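Local atomic coordinates of L-lysine 6-monooxygenase (Pseudomonas syringae pv. tomato, PDB entry 5CQF), a protein that probably uses FAD and NADPH to hydroxylate the terminal side-chain amine of L-lysine, a step in siderophore biosynthesis. Residues A[77-80]-A[81-85]; A[255-258]-A[259-262]; A[288-291]-A[292-295]; A[297-300]-A[301-304]. All coordinates share one frame; numbering follows the deposited sequence.

Contact 1. Residues A[77-80]-A[81-85]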
loop_
_atom_site.group_PDB
_atom_site.type_symbol
_atom_site.label_atom_id
_atom_site.label_comp_id
_atom_site.label_asym_id
_atom_site.label_seq_id
_atom_site.Cartn_x
_atom_site.Cartn_y
_atom_site.Cartn_z
ATOM N N LEU A 77 1.557 24.636 6.499
ATOM C CA LEU A 77 1.514 26.088 6.250
ATOM C C LEU A 77 2.797 26.810 6.515
ATOM O O LEU A 77 2.867 28.007 6.208
ATOM C CB LEU A 77 0.427 26.781 7.082
ATOM C CG LEU A 77 -0.988 26.568 6.590
ATOM C CD1 LEU A 77 -1.961 27.065 7.638
ATOM C CD2 LEU A 77 -1.261 27.240 5.237
ATOM N N VAL A 78 3.796 26.147 7.112
ATOM C CA VAL A 78 5.052 26.864 7.489
ATOM C C VAL A 78 6.350 26.165 7.233
ATOM O O VAL A 78 7.336 26.815 6.933
ATOM C CB VAL A 78 5.062 27.279 8.978
ATOM C CG1 VAL A 78 3.898 28.197 9.240
ATOM C CG2 VAL A 78 4.992 26.070 9.912
ATOM N N THR A 79 6.347 24.847 7.373
ATOM C CA THR A 79 7.560 24.041 7.408
ATOM C C THR A 79 8.410 24.179 6.150
ATOM O O THR A 79 9.620 24.201 6.263
ATOM C CB THR A 79 7.194 22.568 7.668
ATOM O OG1 THR A 79 6.675 22.423 8.986
ATOM C CG2 THR A 79 8.380 21.618 7.462
ATOM N N PRO A 80 7.798 24.239 4.934
ATOM C CA PRO A 80 8.691 24.299 3.755
ATOM C C PRO A 80 9.470 25.582 3.697
ATOM O O PRO A 80 10.526 25.627 3.077
ATOM C CB PRO A 80 7.739 24.160 2.545
ATOM C CG PRO A 80 6.483 23.605 3.084
ATOM C CD PRO A 80 6.392 24.066 4.537
ATOM N N ARG A 81 8.946 26.603 4.359
ATOM C CA ARG A 81 9.601 27.907 4.527
ATOM C C ARG A 81 10.474 27.930 5.780
ATOM O O ARG A 81 11.598 28.425 5.734
ATOM C CB ARG A 81 8.545 29.003 4.662
ATOM C CG ARG A 81 9.126 30.360 5.009
ATOM C CD ARG A 81 8.078 31.460 5.122
ATOM N NE ARG A 81 7.070 31.133 6.122
ATOM C CZ ARG A 81 7.232 31.220 7.440
ATOM N NH1 ARG A 81 8.359 31.684 7.970
ATOM N NH2 ARG A 81 6.236 30.852 8.240
ATOM N N ASN A 82 9.953 27.403 6.901
ATOM C CA ASN A 82 10.691 27.405 8.182
ATOM C C ASN A 82 10.264 26.251 9.107
ATOM O O ASN A 82 9.269 26.356 9.787
ATOM C CB ASN A 82 10.462 28.745 8.896
ATOM C CG ASN A 82 10.994 28.746 10.301
ATOM O OD1 ASN A 82 11.942 28.044 10.617
ATOM N ND2 ASN A 82 10.388 29.549 11.153
ATOM N N PRO A 83 10.981 25.145 9.085
ATOM C CA PRO A 83 10.606 24.012 9.912
ATOM C C PRO A 83 10.620 24.292 11.437
ATOM O O PRO A 83 10.026 23.545 12.173
ATOM C CB PRO A 83 11.670 22.973 9.571
ATOM C CG PRO A 83 12.101 23.332 8.185
ATOM C CD PRO A 83 12.119 24.817 8.212
ATOM N N ARG A 84 11.268 25.359 11.886
ATOM C CA ARG A 84 11.358 25.667 13.293
ATOM C C ARG A 84 10.187 26.508 13.771
ATOM O O ARG A 84 10.066 26.792 14.952
ATOM C CB ARG A 84 12.657 26.414 13.567
ATOM C CG ARG A 84 13.862 25.661 13.062
ATOM C CD ARG A 84 15.114 26.328 13.541
ATOM N NE ARG A 84 15.319 26.119 14.980
ATOM C CZ ARG A 84 16.259 26.740 15.702
ATOM N NH1 ARG A 84 17.087 27.601 15.137
ATOM N NH2 ARG A 84 16.370 26.499 16.998
ATOM N N SER A 85 9.320 26.895 12.859
ATOM C CA SER A 85 8.145 27.660 13.217
ATOM C C SER A 85 7.348 26.968 14.306
ATOM O O SER A 85 7.260 25.749 14.339
ATOM C CB SER A 85 7.280 27.852 11.985
ATOM O OG SER A 85 6.075 28.519 12.281
HETATM O O HOH W 1 3.985 30.352 6.424
#

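Contact 2. Residues A[255-258]-A[259-262]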
loop_
_atom_site.group_PDB
_atom_site.type_symbol
_atom_site.label_atom_id
_atom_site.label_comp_id
_atom_site.label_asym_id
_atom_site.label_seq_id
_atom_site.Cartn_x
_atom_site.Cartn_y
_atom_site.Cartn_z
ATOM N N ALA A 255 5.858 22.393 -7.943
ATOM C CA ALA A 255 5.258 23.472 -8.751
ATOM C C ALA A 255 6.155 24.681 -8.999
ATOM O O ALA A 255 6.208 25.158 -10.123
ATOM C CB ALA A 255 3.943 23.946 -8.136
ATOM N N PRO A 256 6.875 25.179 -7.973
ATOM C CA PRO A 256 7.715 26.347 -8.263
ATOM C C PRO A 256 8.696 26.211 -9.441
ATOM O O PRO A 256 8.968 27.220 -10.089
ATOM C CB PRO A 256 8.469 26.584 -6.949
ATOM C CG PRO A 256 7.499 26.089 -5.937
ATOM C CD PRO A 256 6.906 24.838 -6.547
ATOM N N ASP A 257 9.207 25.010 -9.711
ATOM C CA ASP A 257 10.057 24.804 -10.889
ATOM C C ASP A 257 9.301 25.030 -12.198
ATOM O O ASP A 257 9.886 25.508 -13.179
ATOM C CB ASP A 257 10.616 23.398 -10.931
ATOM C CG ASP A 257 11.656 23.141 -9.857
ATOM O OD1 ASP A 257 12.086 24.085 -9.138
ATOM O OD2 ASP A 257 12.049 21.960 -9.759
ATOM N N HIS A 258 8.019 24.661 -12.203
ATOM C CA HIS A 258 7.148 24.851 -13.361
ATOM C C HIS A 258 6.708 26.313 -13.465
ATOM O O HIS A 258 6.626 26.843 -14.556
ATOM C CB HIS A 258 5.976 23.860 -13.325
ATOM C CG HIS A 258 6.444 22.434 -13.383
ATOM N ND1 HIS A 258 6.365 21.664 -14.527
ATOM C CD2 HIS A 258 7.089 21.670 -12.464
ATOM C CE1 HIS A 258 6.930 20.489 -14.309
ATOM N NE2 HIS A 258 7.370 20.464 -13.063
ATOM N N VAL A 259 6.467 26.965 -12.331
ATOM C CA VAL A 259 6.203 28.386 -12.324
ATOM C C VAL A 259 7.456 29.084 -12.876
ATOM O O VAL A 259 7.298 29.956 -13.751
ATOM C CB VAL A 259 5.803 28.894 -10.927
ATOM C CG1 VAL A 259 5.651 30.415 -10.897
ATOM C CG2 VAL A 259 4.517 28.213 -10.458
ATOM N N ASP A 260 8.672 28.685 -12.442
ATOM C CA ASP A 260 9.941 29.302 -12.994
ATOM C C ASP A 260 9.987 29.184 -14.508
ATOM O O ASP A 260 10.216 30.157 -15.215
ATOM C CB ASP A 260 11.233 28.639 -12.492
ATOM C CG ASP A 260 11.531 28.908 -11.001
ATOM O OD1 ASP A 260 10.822 29.696 -10.355
ATOM O OD2 ASP A 260 12.505 28.321 -10.470
ATOM N N TYR A 261 9.808 27.969 -15.010
ATOM C CA TYR A 261 9.915 27.741 -16.430
ATOM C C TYR A 261 8.916 28.650 -17.144
ATOM O O TYR A 261 9.306 29.331 -18.085
ATOM C CB TYR A 261 9.691 26.270 -16.789
ATOM C CG TYR A 261 9.657 26.009 -18.284
ATOM C CD1 TYR A 261 10.837 25.939 -19.035
ATOM C CD2 TYR A 261 8.445 25.805 -18.938
ATOM C CE1 TYR A 261 10.810 25.693 -20.397
ATOM C CE2 TYR A 261 8.389 25.569 -20.318
ATOM C CZ TYR A 261 9.565 25.512 -21.050
ATOM O OH TYR A 261 9.467 25.265 -22.413
ATOM N N PHE A 262 7.661 28.698 -16.678
ATOM C CA PHE A 262 6.638 29.543 -17.299
ATOM C C PHE A 262 7.039 31.022 -17.328
ATOM O O PHE A 262 6.883 31.662 -18.337
ATOM C CB PHE A 262 5.297 29.389 -16.613
ATOM C CG PHE A 262 4.189 30.106 -17.293
ATOM C CD1 PHE A 262 3.533 29.531 -18.363
ATOM C CD2 PHE A 262 3.798 31.358 -16.869
ATOM C CE1 PHE A 262 2.501 30.191 -18.997
ATOM C CE2 PHE A 262 2.766 32.030 -17.482
ATOM C CZ PHE A 262 2.101 31.440 -18.537
#

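Contact 3. Residues A[288-291]-A[292-295]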
loop_
_atom_site.group_PDB
_atom_site.type_symbol
_atom_site.label_atom_id
_atom_site.label_comp_id
_atom_site.label_asym_id
_atom_site.label_seq_id
_atom_site.Cartn_x
_atom_site.Cartn_y
_atom_site.Cartn_z
ATOM N N ASP A 288 -6.913 8.279 -3.207
ATOM C CA ASP A 288 -7.826 7.677 -2.195
ATOM C C ASP A 288 -9.270 8.082 -2.400
ATOM O O ASP A 288 -10.167 7.315 -2.058
ATOM C CB ASP A 288 -7.409 7.989 -0.751
ATOM C CG ASP A 288 -6.007 7.524 -0.440
ATOM O OD1 ASP A 288 -5.499 6.594 -1.119
ATOM O OD2 ASP A 288 -5.394 8.108 0.488
ATOM N N GLU A 289 -9.505 9.267 -2.952
ATOM C CA GLU A 289 -10.873 9.685 -3.286
ATOM C C GLU A 289 -11.452 8.848 -4.434
ATOM O O GLU A 289 -12.579 8.354 -4.334
ATOM C CB GLU A 289 -10.932 11.168 -3.628
ATOM C CG GLU A 289 -10.756 12.088 -2.418
ATOM C CD GLU A 289 -11.885 11.966 -1.388
ATOM O OE1 GLU A 289 -13.097 11.912 -1.769
ATOM O OE2 GLU A 289 -11.552 11.938 -0.182
ATOM N N ARG A 290 -10.675 8.671 -5.495
ATOM C CA ARG A 290 -11.055 7.781 -6.590
ATOM C C ARG A 290 -11.357 6.394 -6.062
ATOM O O ARG A 290 -12.349 5.788 -6.430
ATOM C CB ARG A 290 -9.933 7.660 -7.631
ATOM C CG ARG A 290 -9.938 8.726 -8.712
ATOM C CD ARG A 290 -11.245 8.758 -9.522
ATOM N NE ARG A 290 -11.602 7.471 -10.167
ATOM C CZ ARG A 290 -12.746 6.786 -9.987
ATOM N NH1 ARG A 290 -13.699 7.212 -9.152
ATOM N NH2 ARG A 290 -12.933 5.651 -10.654
ATOM N N GLN A 291 -10.469 5.898 -5.211
ATOM C CA GLN A 291 -10.632 4.583 -4.632
ATOM C C GLN A 291 -11.916 4.498 -3.820
ATOM O O GLN A 291 -12.630 3.519 -3.904
ATOM C CB GLN A 291 -9.389 4.211 -3.803
ATOM C CG GLN A 291 -9.482 2.968 -2.914
ATOM C CD GLN A 291 -9.835 1.688 -3.667
ATOM O OE1 GLN A 291 -9.587 1.573 -4.875
ATOM N NE2 GLN A 291 -10.431 0.712 -2.949
ATOM N N LYS A 292 -12.238 5.518 -3.042
ATOM C CA LYS A 292 -13.446 5.449 -2.192
ATOM C C LYS A 292 -14.687 5.351 -3.068
ATOM O O LYS A 292 -15.610 4.546 -2.805
ATOM C CB LYS A 292 -13.540 6.656 -1.241
ATOM C CG LYS A 292 -12.921 6.402 0.125
ATOM C CD LYS A 292 -12.261 7.638 0.726
ATOM C CE LYS A 292 -13.258 8.606 1.328
ATOM N NZ LYS A 292 -12.761 10.024 1.304
ATOM N N LEU A 293 -14.704 6.170 -4.114
ATOM C CA LEU A 293 -15.861 6.223 -5.001
ATOM C C LEU A 293 -15.976 4.934 -5.770
ATOM O O LEU A 293 -17.023 4.327 -5.773
ATOM C CB LEU A 293 -15.804 7.431 -5.936
ATOM C CG LEU A 293 -16.935 7.497 -6.965
ATOM C CD1 LEU A 293 -18.306 7.528 -6.311
ATOM C CD2 LEU A 293 -16.731 8.729 -7.796
ATOM N N PHE A 294 -14.893 4.467 -6.365
ATOM C CA PHE A 294 -14.944 3.200 -7.129
ATOM C C PHE A 294 -15.317 1.977 -6.246
ATOM O O PHE A 294 -16.141 1.130 -6.623
ATOM C CB PHE A 294 -13.599 3.002 -7.847
ATOM C CG PHE A 294 -13.547 1.792 -8.715
ATOM C CD1 PHE A 294 -13.987 1.841 -10.050
ATOM C CD2 PHE A 294 -13.069 0.589 -8.215
ATOM C CE1 PHE A 294 -13.950 0.694 -10.850
ATOM C CE2 PHE A 294 -13.046 -0.563 -9.009
ATOM C CZ PHE A 294 -13.480 -0.507 -10.325
ATOM N N SER A 295 -14.744 1.890 -5.060
ATOM C CA SER A 295 -15.065 0.779 -4.139
ATOM C C SER A 295 -16.540 0.738 -3.718
ATOM O O SER A 295 -17.148 -0.317 -3.690
ATOM C CB SER A 295 -14.182 0.852 -2.892
ATOM O OG SER A 295 -14.513 -0.151 -1.953
#

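Contact 4. Residues A[297-300]-A[301-304]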
loop_
_atom_site.group_PDB
_atom_site.type_symbol
_atom_site.label_atom_id
_atom_site.label_comp_id
_atom_site.label_asym_id
_atom_site.label_seq_id
_atom_site.Cartn_x
_atom_site.Cartn_y
_atom_site.Cartn_z
ATOM N N ILE A 297 -19.202 2.126 -5.276
ATOM C CA ILE A 297 -20.019 1.790 -6.424
ATOM C C ILE A 297 -19.933 0.291 -6.619
ATOM O O ILE A 297 -20.936 -0.362 -6.766
ATOM C CB ILE A 297 -19.528 2.501 -7.707
ATOM C CG1 ILE A 297 -19.624 4.030 -7.575
ATOM C CG2 ILE A 297 -20.298 2.045 -8.945
ATOM C CD1 ILE A 297 -21.004 4.565 -7.291
ATOM N N TYR A 298 -18.731 -0.267 -6.604
ATOM C CA TYR A 298 -18.556 -1.712 -6.801
ATOM C C TYR A 298 -19.346 -2.537 -5.775
ATOM O O TYR A 298 -20.013 -3.478 -6.142
ATOM C CB TYR A 298 -17.076 -2.102 -6.708
ATOM C CG TYR A 298 -16.832 -3.559 -6.978
ATOM C CD1 TYR A 298 -16.959 -4.513 -5.972
ATOM C CD2 TYR A 298 -16.461 -3.989 -8.237
ATOM C CE1 TYR A 298 -16.734 -5.852 -6.226
ATOM C CE2 TYR A 298 -16.243 -5.337 -8.505
ATOM C CZ TYR A 298 -16.371 -6.273 -7.494
ATOM O OH TYR A 298 -16.165 -7.619 -7.792
ATOM N N GLU A 299 -19.211 -2.211 -4.494
ATOM C CA GLU A 299 -19.957 -2.913 -3.435
ATOM C C GLU A 299 -21.459 -2.821 -3.676
ATOM O O GLU A 299 -22.147 -3.835 -3.666
ATOM C CB GLU A 299 -19.611 -2.362 -2.050
ATOM C CG GLU A 299 -18.209 -2.710 -1.580
ATOM C CD GLU A 299 -17.909 -4.212 -1.568
ATOM O OE1 GLU A 299 -18.606 -4.969 -0.866
ATOM O OE2 GLU A 299 -16.945 -4.617 -2.243
ATOM N N ASP A 300 -21.956 -1.622 -3.967
ATOM C CA ASP A 300 -23.346 -1.439 -4.378
ATOM C C ASP A 300 -23.799 -2.405 -5.467
ATOM O O ASP A 300 -24.917 -2.905 -5.421
ATOM C CB ASP A 300 -23.540 -0.038 -4.933
ATOM C CG ASP A 300 -24.102 0.930 -3.935
ATOM O OD1 ASP A 300 -23.740 0.900 -2.728
ATOM O OD2 ASP A 300 -24.899 1.753 -4.415
ATOM N N SER A 301 -22.950 -2.636 -6.463
ATOM C CA SER A 301 -23.319 -3.466 -7.624
ATOM C C SER A 301 -23.426 -4.942 -7.293
ATOM O O SER A 301 -23.958 -5.704 -8.061
ATOM C CB SER A 301 -22.274 -3.337 -8.730
ATOM O OG SER A 301 -21.109 -4.096 -8.389
ATOM N N ILE A 302 -22.859 -5.367 -6.177
ATOM C CA ILE A 302 -22.955 -6.767 -5.790
ATOM C C ILE A 302 -24.411 -7.110 -5.504
ATOM O O ILE A 302 -24.863 -8.169 -5.872
ATOM C CB ILE A 302 -22.076 -7.046 -4.572
ATOM C CG1 ILE A 302 -20.610 -6.872 -4.959
ATOM C CG2 ILE A 302 -22.318 -8.440 -4.059
ATOM C CD1 ILE A 302 -19.684 -6.693 -3.768
ATOM N N ALA A 303 -25.120 -6.188 -4.865
ATOM C CA ALA A 303 -26.541 -6.312 -4.560
ATOM C C ALA A 303 -27.497 -5.918 -5.689
ATOM O O ALA A 303 -28.707 -5.999 -5.506
ATOM C CB ALA A 303 -26.871 -5.474 -3.328
ATOM N N GLY A 304 -26.971 -5.479 -6.830
ATOM C CA GLY A 304 -27.763 -5.212 -8.028
ATOM C C GLY A 304 -27.948 -3.741 -8.326
ATOM O O GLY A 304 -28.322 -3.368 -9.444
#

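Contact 1. Residues A[77-80]-A[81-85]
Val78 O is gripped by two successive backbone amides where the chain turns from residues 77-80 into 81-85. Asn82 N donates the stronger bond to Val78 O, 2.7 Å long with an N-H...O angle of 162° and in the carbonyl plane; Arg81 N adds a weak, more bent one. Further along the backbone, Ser85 N bonds back to Asn82 O at 3.1 Å. Asn82 OD1 accepts from Arg84 N at 3.0 Å, the donor standing well above the plane of the amide. A water donates to Leu77 O and accepts from Arg81 NH2 at 2.9 Å, lying at the guanidinium edge. Arg81 CG is anti to the backbone N (chi1 173°) and its chain bends at chi3, 58°, which brings the guanidinium back to Val78, with Val78 O lying over one face, toward its rim. The side chains meet by van der Waals contact: Val78 CG2 meets Ser85 CB at 3.6 Å, Val78 CG1 lies 3.7 Å from Arg81 NH2, and the side chains of Thr79 and Pro83 cross at about a right angle. Asp34 of helix 23-37 collects the polar ends, through a salt bridge to Arg81 and hydrogen bonds from Asn82 and Ser85. Arg84 meets Glu37 of the second subunit in a salt bridge. The arrangement is a helix-like turn leading into an Asx turn and a type I beta turn from Asn82 to Ser85, in the loop between helices 57-64 and 89-96.

Contact 2. Residues A[255-258]-A[259-262]
Ala255 O takes two backbone amides, Val259 N at 2.9 Å, almost in line with the carbonyl, and His258 N at 2.8 Å in a weak bond. The first belongs to the four i to i+4 bonds that make residues 255-262 one alpha-helical run, part of helix 255-264. The shortest of the four joins Asp260 N to Pro256 O at 2.8 Å; it is fairly straight, 158° at the hydrogen, although the donor is tilted 30° from the carbonyl plane. Phe262 N reaches His258 O at 3.0 Å. Along this ladder the side chains lean back on carbonyls of the preceding turn. Val259 CG2, anti to its own carbonyl carbon and beside the backbone N, rests 3.5 Å from Ala255 O; Phe262 CB sits at the same 3.5 Å from His258 O before the ring departs toward helix 267-280, where it packs on Arg270 and Leu274. Tyr261 also turns outward, its CG anti to the backbone N (chi1 174°), and its hydroxyl bonds to Asp332 of the third subunit, so this face of the helix takes part in the assembly. His258 meets the ring of Phe249 edge-to-face. Two carboxylates share the exposed flank, Asp257 OD1 and Asp260 OD2 being 4.5 Å apart; their mutual repulsion is probably eased by the salt bridge from Arg380 to Asp260. That bond uses the other carboxylate oxygen, Asp260 OD1, which lies 3.1 Å from Pro256 O without a hydrogen between the two acceptors.

Contact 3. Residues A[288-291]-A[292-295]
Lys292 folds back along the preceding turn to meet Glu289, the two side chains lying side by side and pointing the same way. Bends at chi2 and chi3 keep its aliphatic part over Asp288 O, with Lys292 CD 3.5 Å from that oxygen, and bring NZ to Glu289 OE2 at 2.7 Å. In this salt bridge NZ comes from above the carboxylate plane, 41° out of it. The backbone oxygen Gln291 O accepts from Ser295 N at 2.9 Å. The i to i+4 bonding belongs to helix 287-302; Phe294 N to Arg290 O is the straightest of the four backbone bonds in this run, 171° at the hydrogen and 2.9 Å long. Arg290 is bent at chi2 and chi3 and curls toward the next turn. Leu293 CD2 lies at the guanidinium edge, 3.7 Å from Arg290 NH1, while Arg290 NH2 approaches Phe294 CB at 3.9 Å; guanidinium and ring planes stand 87° apart. Leu293 packs on Val220 and Glu289 on Leu221, both of helix 214-226. On the flank toward the fourth subunit, Gln291 and Phe294 pack on its Leu105, and Ser295 OG bonds to its Arg107.

Contact 4. Residues A[297-300]-A[301-304]
Tyr298 O is the hub of this turn, taking the hydroxyl of Ser301 and, more weakly, the backbone amides of Ser301 and Ile302. Ser301 OG to Tyr298 O is the short bond, 2.6 Å, and the hydroxyl is carried there by chi1 76°, which sets OG between the backbone N and the carbonyl carbon. Ser301 N also reaches Ile297 O at 3.1 Å. One residue on, the main bonds switch from i to i+4 to i to i+3: Ile302 N bonds to Glu299 O at 3.0 Å, its donor well above the carbonyl plane, and Ala303 N makes a weak bond to Asp300 O. The Ile302 side chain runs alongside Glu299, and its CD1 ends 3.5 Å from Glu299 OE1 and 3.9 Å from Tyr298 CE1. Beyond this shell the helix ends in a Schellman motif, with Gly304 at positive phi (107°), a conformation readily open to glycine, which has no side chain. Outer partners fix the polar ends. The Tyr298 hydroxyl hydrogen-bonds to Glu113 and Arg98 of the fourth subunit, Glu299 forms a salt bridge with that subunit's Arg107 and a hydrogen bond with its Ser110, and Asp300 forms salt bridges with Arg305 and Arg307. The turn thus closes helix 287-302 just before strand 308-311, an outermost strand of a five-stranded parallel sheet within this chain, with Tyr298 and Glu299 directed to the fourth subunit.

In the fold
Contacts 3 and 4 follow one another on helix 287-302, their centres about 14 Å apart, and both touch the fourth subunit. Contact 3 lies at the surface, with a salt bridge of its own, whereas contacts 1, 2 and 4 are partly buried. Contact 4 sends its charges to outside partners and shows the i to i+4 bonding giving way at the helix end. Contact 2, a regular run within helix 255-264, meets the third subunit. Contact 1 differs in being loop: its bonds are those of turns, Asp34 of helix 23-37 takes its side-chain donors, and it faces the second subunit. Its centre lies about 21 Å from that of contact 2.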